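Local coordinates for ankyrin repeat and SOCS box protein 11 (Homo sapiens, PDB 4UUC) that serves as the substrate-recognition subunit of a cullin-5-RING E3 ubiquitin ligase that marks targets such as BIK for proteasomal degradation, the ankyrin repeat domain being the part present, at residues 52-57 with 86-91; 104-109 with 120-125. All coordinates share one frame; numbering follows the deposited sequence.

Interaction 1: residues 52-57 with 86-91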
loop_
_atom_site.group_PDB
_atom_site.type_symbol
_atom_site.label_atom_id
_atom_site.label_comp_id
_atom_site.label_asym_id
_atom_site.label_seq_id
_atom_site.Cartn_x
_atom_site.Cartn_y
_atom_site.Cartn_z
ATOM N N CYS A 52 -20.525 -5.355 -5.843
ATOM C CA CYS A 52 -20.234 -5.925 -7.153
ATOM C C CYS A 52 -19.149 -6.996 -7.044
ATOM O O CYS A 52 -19.264 -8.067 -7.640
ATOM C CB CYS A 52 -19.801 -4.833 -8.141
ATOM S SG CYS A 52 -21.126 -3.727 -8.665
ATOM N N ALA A 53 -18.098 -6.705 -6.283
ATOM C CA ALA A 53 -17.018 -7.666 -6.086
ATOM C C ALA A 53 -17.555 -8.971 -5.494
ATOM O O ALA A 53 -17.235 -10.052 -5.984
ATOM C CB ALA A 53 -15.934 -7.078 -5.190
ATOM N N LYS A 54 -18.395 -8.868 -4.466
ATOM C CA LYS A 54 -18.907 -10.062 -3.794
ATOM C C LYS A 54 -19.812 -10.873 -4.712
ATOM O O LYS A 54 -19.757 -12.100 -4.708
ATOM C CB LYS A 54 -19.667 -9.702 -2.516
ATOM C CG LYS A 54 -20.061 -10.928 -1.698
ATOM C CD LYS A 54 -20.728 -10.559 -0.388
ATOM C CE LYS A 54 -21.012 -11.801 0.446
ATOM N NZ LYS A 54 -21.681 -11.478 1.733
ATOM N N ALA A 55 -20.640 -10.187 -5.495
ATOM C CA ALA A 55 -21.531 -10.857 -6.434
ATOM C C ALA A 55 -20.723 -11.636 -7.471
ATOM O O ALA A 55 -21.092 -12.745 -7.860
ATOM C CB ALA A 55 -22.443 -9.849 -7.114
ATOM N N LEU A 56 -19.613 -11.054 -7.912
ATOM C CA LEU A 56 -18.735 -11.718 -8.866
ATOM C C LEU A 56 -18.060 -12.928 -8.213
ATOM O O LEU A 56 -17.971 -14.000 -8.817
ATOM C CB LEU A 56 -17.687 -10.738 -9.401
ATOM C CG LEU A 56 -18.219 -9.652 -10.344
ATOM C CD1 LEU A 56 -17.223 -8.512 -10.482
ATOM C CD2 LEU A 56 -18.541 -10.237 -11.710
ATOM N N LEU A 57 -17.603 -12.757 -6.975
ATOM C CA LEU A 57 -16.951 -13.837 -6.236
ATOM C C LEU A 57 -17.915 -14.991 -5.967
ATOM O O LEU A 57 -17.532 -16.159 -6.043
ATOM C CB LEU A 57 -16.380 -13.311 -4.916
ATOM C CG LEU A 57 -15.126 -12.451 -5.083
ATOM C CD1 LEU A 57 -14.840 -11.657 -3.816
ATOM C CD2 LEU A 57 -13.924 -13.308 -5.474
ATOM N N VAL A 86 -11.269 -5.135 0.542
ATOM C CA VAL A 86 -10.138 -5.893 1.057
ATOM C C VAL A 86 -10.643 -7.069 1.890
ATOM O O VAL A 86 -10.188 -8.198 1.719
ATOM C CB VAL A 86 -9.195 -5.000 1.900
ATOM C CG1 VAL A 86 -8.131 -5.838 2.601
ATOM C CG2 VAL A 86 -8.551 -3.928 1.023
ATOM N N ASN A 87 -11.602 -6.807 2.772
ATOM C CA ASN A 87 -12.148 -7.856 3.627
ATOM C C ASN A 87 -12.807 -8.985 2.836
ATOM O O ASN A 87 -12.525 -10.155 3.090
ATOM C CB ASN A 87 -13.158 -7.268 4.615
ATOM C CG ASN A 87 -12.491 -6.550 5.775
ATOM O OD1 ASN A 87 -11.359 -6.862 6.148
ATOM N ND2 ASN A 87 -13.195 -5.586 6.356
ATOM N N VAL A 88 -13.678 -8.650 1.883
ATOM C CA VAL A 88 -14.405 -9.687 1.148
ATOM C C VAL A 88 -13.444 -10.534 0.305
ATOM O O VAL A 88 -13.614 -11.750 0.198
ATOM C CB VAL A 88 -15.526 -9.089 0.245
ATOM C CG1 VAL A 88 -14.962 -8.251 -0.890
ATOM C CG2 VAL A 88 -16.406 -10.199 -0.312
ATOM N N LEU A 89 -12.430 -9.903 -0.276
ATOM C CA LEU A 89 -11.413 -10.634 -1.030
ATOM C C LEU A 89 -10.673 -11.633 -0.137
ATOM O O LEU A 89 -10.455 -12.784 -0.517
ATOM C CB LEU A 89 -10.413 -9.667 -1.660
ATOM C CG LEU A 89 -10.924 -8.825 -2.830
ATOM C CD1 LEU A 89 -9.909 -7.748 -3.171
ATOM C CD2 LEU A 89 -11.208 -9.696 -4.055
ATOM N N LEU A 90 -10.279 -11.182 1.047
ATOM C CA LEU A 90 -9.590 -12.048 1.998
ATOM C C LEU A 90 -10.507 -13.179 2.467
ATOM O O LEU A 90 -10.054 -14.304 2.681
ATOM C CB LEU A 90 -9.086 -11.233 3.192
ATOM C CG LEU A 90 -7.940 -10.268 2.866
ATOM C CD1 LEU A 90 -7.711 -9.289 4.003
ATOM C CD2 LEU A 90 -6.656 -11.025 2.550
ATOM N N GLU A 91 -11.798 -12.886 2.602
ATOM C CA GLU A 91 -12.773 -13.904 2.986
ATOM C C GLU A 91 -12.846 -15.002 1.932
ATOM O O GLU A 91 -13.003 -16.178 2.260
ATOM C CB GLU A 91 -14.157 -13.283 3.195
ATOM C CG GLU A 91 -14.292 -12.463 4.468
ATOM C CD GLU A 91 -15.551 -11.608 4.483
ATOM O OE1 GLU A 91 -16.449 -11.849 3.643
ATOM O OE2 GLU A 91 -15.639 -10.694 5.331
HETATM O O HOH W 1 -19.148 -10.385 2.935
#

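Interaction 2: residues 104-109 with 120-125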
loop_
_atom_site.group_PDB
_atom_site.type_symbol
_atom_site.label_atom_id
_atom_site.label_comp_id
_atom_site.label_asym_id
_atom_site.label_seq_id
_atom_site.Cartn_x
_atom_site.Cartn_y
_atom_site.Cartn_z
ATOM N N SER A 104 2.593 -5.246 -4.887
ATOM C CA SER A 104 2.350 -5.420 -3.456
ATOM C C SER A 104 1.167 -4.585 -2.972
ATOM O O SER A 104 1.194 -3.365 -3.089
ATOM C CB SER A 104 3.596 -5.037 -2.652
ATOM O OG SER A 104 3.341 -5.100 -1.261
ATOM N N PRO A 105 0.131 -5.240 -2.416
ATOM C CA PRO A 105 -1.026 -4.475 -1.935
ATOM C C PRO A 105 -0.713 -3.513 -0.791
ATOM O O PRO A 105 -1.170 -2.367 -0.841
ATOM C CB PRO A 105 -1.995 -5.568 -1.470
ATOM C CG PRO A 105 -1.626 -6.766 -2.280
ATOM C CD PRO A 105 -0.138 -6.690 -2.418
ATOM N N ILE A 106 0.035 -3.949 0.219
ATOM C CA ILE A 106 0.235 -3.097 1.390
ATOM C C ILE A 106 1.039 -1.838 1.041
ATOM O O ILE A 106 0.759 -0.763 1.571
ATOM C CB ILE A 106 0.922 -3.858 2.558
ATOM C CG1 ILE A 106 0.771 -3.058 3.857
ATOM C CG2 ILE A 106 2.389 -4.161 2.251
ATOM C CD1 ILE A 106 1.309 -3.762 5.090
ATOM N N HIS A 107 2.006 -1.950 0.132
ATOM C CA HIS A 107 2.822 -0.791 -0.227
ATOM C C HIS A 107 2.009 0.263 -0.973
ATOM O O HIS A 107 2.216 1.461 -0.781
ATOM C CB HIS A 107 4.032 -1.224 -1.057
ATOM C CG HIS A 107 5.025 -2.030 -0.281
ATOM N ND1 HIS A 107 4.832 -3.364 0.009
ATOM C CD2 HIS A 107 6.201 -1.685 0.296
ATOM C CE1 HIS A 107 5.854 -3.808 0.720
ATOM N NE2 HIS A 107 6.699 -2.810 0.905
ATOM N N GLU A 108 1.067 -0.175 -1.803
ATOM C CA GLU A 108 0.187 0.763 -2.494
ATOM C C GLU A 108 -0.791 1.402 -1.511
ATOM O O GLU A 108 -1.053 2.608 -1.580
ATOM C CB GLU A 108 -0.577 0.066 -3.618
ATOM C CG GLU A 108 -1.394 1.013 -4.492
ATOM C CD GLU A 108 -0.536 1.986 -5.285
ATOM O OE1 GLU A 108 0.654 1.687 -5.524
ATOM O OE2 GLU A 108 -1.057 3.054 -5.674
ATOM N N ALA A 109 -1.330 0.601 -0.596
ATOM C CA ALA A 109 -2.241 1.130 0.420
ATOM C C ALA A 109 -1.564 2.237 1.224
ATOM O O ALA A 109 -2.145 3.308 1.433
ATOM C CB ALA A 109 -2.719 0.025 1.345
ATOM N N ILE A 120 -5.638 -4.057 8.105
ATOM C CA ILE A 120 -6.270 -5.329 7.778
ATOM C C ILE A 120 -5.240 -6.309 7.221
ATOM O O ILE A 120 -5.227 -7.481 7.599
ATOM C CB ILE A 120 -7.422 -5.148 6.765
ATOM C CG1 ILE A 120 -8.563 -4.353 7.406
ATOM C CG2 ILE A 120 -7.944 -6.507 6.290
ATOM C CD1 ILE A 120 -9.628 -3.892 6.426
ATOM N N LEU A 121 -4.378 -5.831 6.328
ATOM C CA LEU A 121 -3.356 -6.688 5.733
ATOM C C LEU A 121 -2.366 -7.175 6.790
ATOM O O LEU A 121 -1.954 -8.335 6.778
ATOM C CB LEU A 121 -2.615 -5.951 4.617
ATOM C CG LEU A 121 -3.425 -5.675 3.346
ATOM C CD1 LEU A 121 -2.658 -4.737 2.424
ATOM C CD2 LEU A 121 -3.769 -6.966 2.625
ATOM N N LEU A 122 -1.976 -6.286 7.698
ATOM C CA LEU A 122 -1.083 -6.666 8.784
ATOM C C LEU A 122 -1.761 -7.680 9.704
ATOM O O LEU A 122 -1.120 -8.614 10.190
ATOM C CB LEU A 122 -0.644 -5.430 9.572
ATOM C CG LEU A 122 0.252 -4.456 8.798
ATOM C CD1 LEU A 122 0.522 -3.207 9.629
ATOM C CD2 LEU A 122 1.569 -5.118 8.366
ATOM N N ALA A 123 -3.059 -7.505 9.929
ATOM C CA ALA A 123 -3.823 -8.451 10.737
ATOM C C ALA A 123 -3.907 -9.813 10.047
ATOM O O ALA A 123 -4.124 -10.835 10.701
ATOM C CB ALA A 123 -5.216 -7.906 11.017
ATOM N N ASN A 124 -3.730 -9.823 8.728
ATOM C CA ASN A 124 -3.740 -11.063 7.961
ATOM C C ASN A 124 -2.322 -11.541 7.653
ATOM O O ASN A 124 -2.082 -12.236 6.665
ATOM C CB ASN A 124 -4.554 -10.877 6.679
ATOM C CG ASN A 124 -6.052 -10.917 6.940
ATOM O OD1 ASN A 124 -6.701 -11.935 6.714
ATOM N ND2 ASN A 124 -6.598 -9.815 7.442
ATOM N N ASN A 125 -1.394 -11.142 8.521
ATOM C CA ASN A 125 -0.037 -11.689 8.577
ATOM C C ASN A 125 0.869 -11.328 7.399
ATOM O O ASN A 125 1.770 -12.091 7.047
ATOM C CB ASN A 125 -0.104 -13.214 8.726
ATOM C CG ASN A 125 -0.872 -13.641 9.964
ATOM O OD1 ASN A 125 -1.827 -14.415 9.886
ATOM N ND2 ASN A 125 -0.462 -13.125 11.117
#

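Interaction 1: residues 52-57 with 86-91
Val88 presents CG2 to both Lys54 and Leu57, which reach it from the neighbouring ankyrin repeat. This methyl lies anti to the backbone N of Val88 (CG1 at chi1 67°), and it sits 4.0 Å from Lys54 CB and as far from Lys54 CG, so the aliphatic base of the lysine runs slantwise over the valine. Leu57 brings its CD1 to within 4.1 Å of the same Val88 CG2. That CD1 also meets CD2 of Leu89, at 4.1 Å, with the two leucine side chains roughly perpendicular. Segments 52-57 and 86-91, on the second helices of ANK 2 and ANK 3, run nearly parallel, with axes 10.0 Å apart and 13° between them. Helix 40-46 also packs here, Leu41 on Leu57 and Cys45 on Leu89. Beyond CG, Lys54 is fully extended and carries NZ out to the solvent-exposed margin, where a water accepts a bond from it (3.0 Å) and donates one to Glu91 OE1 (3.2 Å). The opposite charges therefore meet through water, and any electrostatic attraction is probably modest; the direct contact comes from the methyls of Leu57, Val88 and Leu89 and the aliphatic base of Lys54.

Interaction 2: residues 104-109 with 120-125
Ile106 and Leu121 carry the apolar part of this contact, which joins the two helices of ANK 4 into the helical hairpin of an ankyrin repeat. Leu121 CD1 rests against the backbone turn of the first helix, 3.5 Å from Ile106 CA and 3.7 Å from Ile106 CB, and it also reaches Pro105 CB at 4.0 Å. The Ile106 and Leu121 side chains run antiparallel alongside one another. With CG1 anti to its backbone N (chi1 -165°), Ile106 stretches on to Leu122 and meets CD2 of that residue through its own CD1 at 3.6 Å, one side chain lying square across the other. Cys78 of helix 73-80 touches both Pro105 and Leu121, extending the apolar layer into ANK 3.

The polar bonds stay within each segment or just beyond its end. Ser104, at the N-cap of helix 105-111, bonds through OG to His107 ND1 (2.6 Å), an arrangement familiar from the Thr-Pro-Leu-His signature of ankyrin repeats, here Ser-Pro-Ile-His. The His107 ring also packs edge-to-face with that of His130. Past the end of helix 115-123, Asn124 ND2 gives a nearly straight bond to Ile120 O (2.7 Å, 168°), tilted 35° from the carbonyl plane. Asn125, at positive phi, is the C-prime residue of a Schellman motif, in which Val126 N bonds to Leu121 O and Asn125 N to Leu122 O.

No hydrogen bond links the two segments, which cohere through close methyl contacts, while the hydrogen bonds cap the start of one helix and the end of the other.

Both contacts are largely buried and apolar, with no direct hydrogen bond across either, but they work at different levels of the solenoid. Interaction 1 stacks equivalent second helices of successive repeats side by side, and its margin reaches the exposed surface, where charged side chains and solvent take part. Interaction 2 lies nearer the centre of the chain and pairs the two helices of a single repeat; its polar chemistry sits at helix ends instead. No helix is shared, yet the two contacts touch. Ile120 CG2 packs on Val86, Asn87 and Leu90, and Leu90 also meets Asn124, so the second helix of ANK 3 continues the row from 52-57 to 120-125.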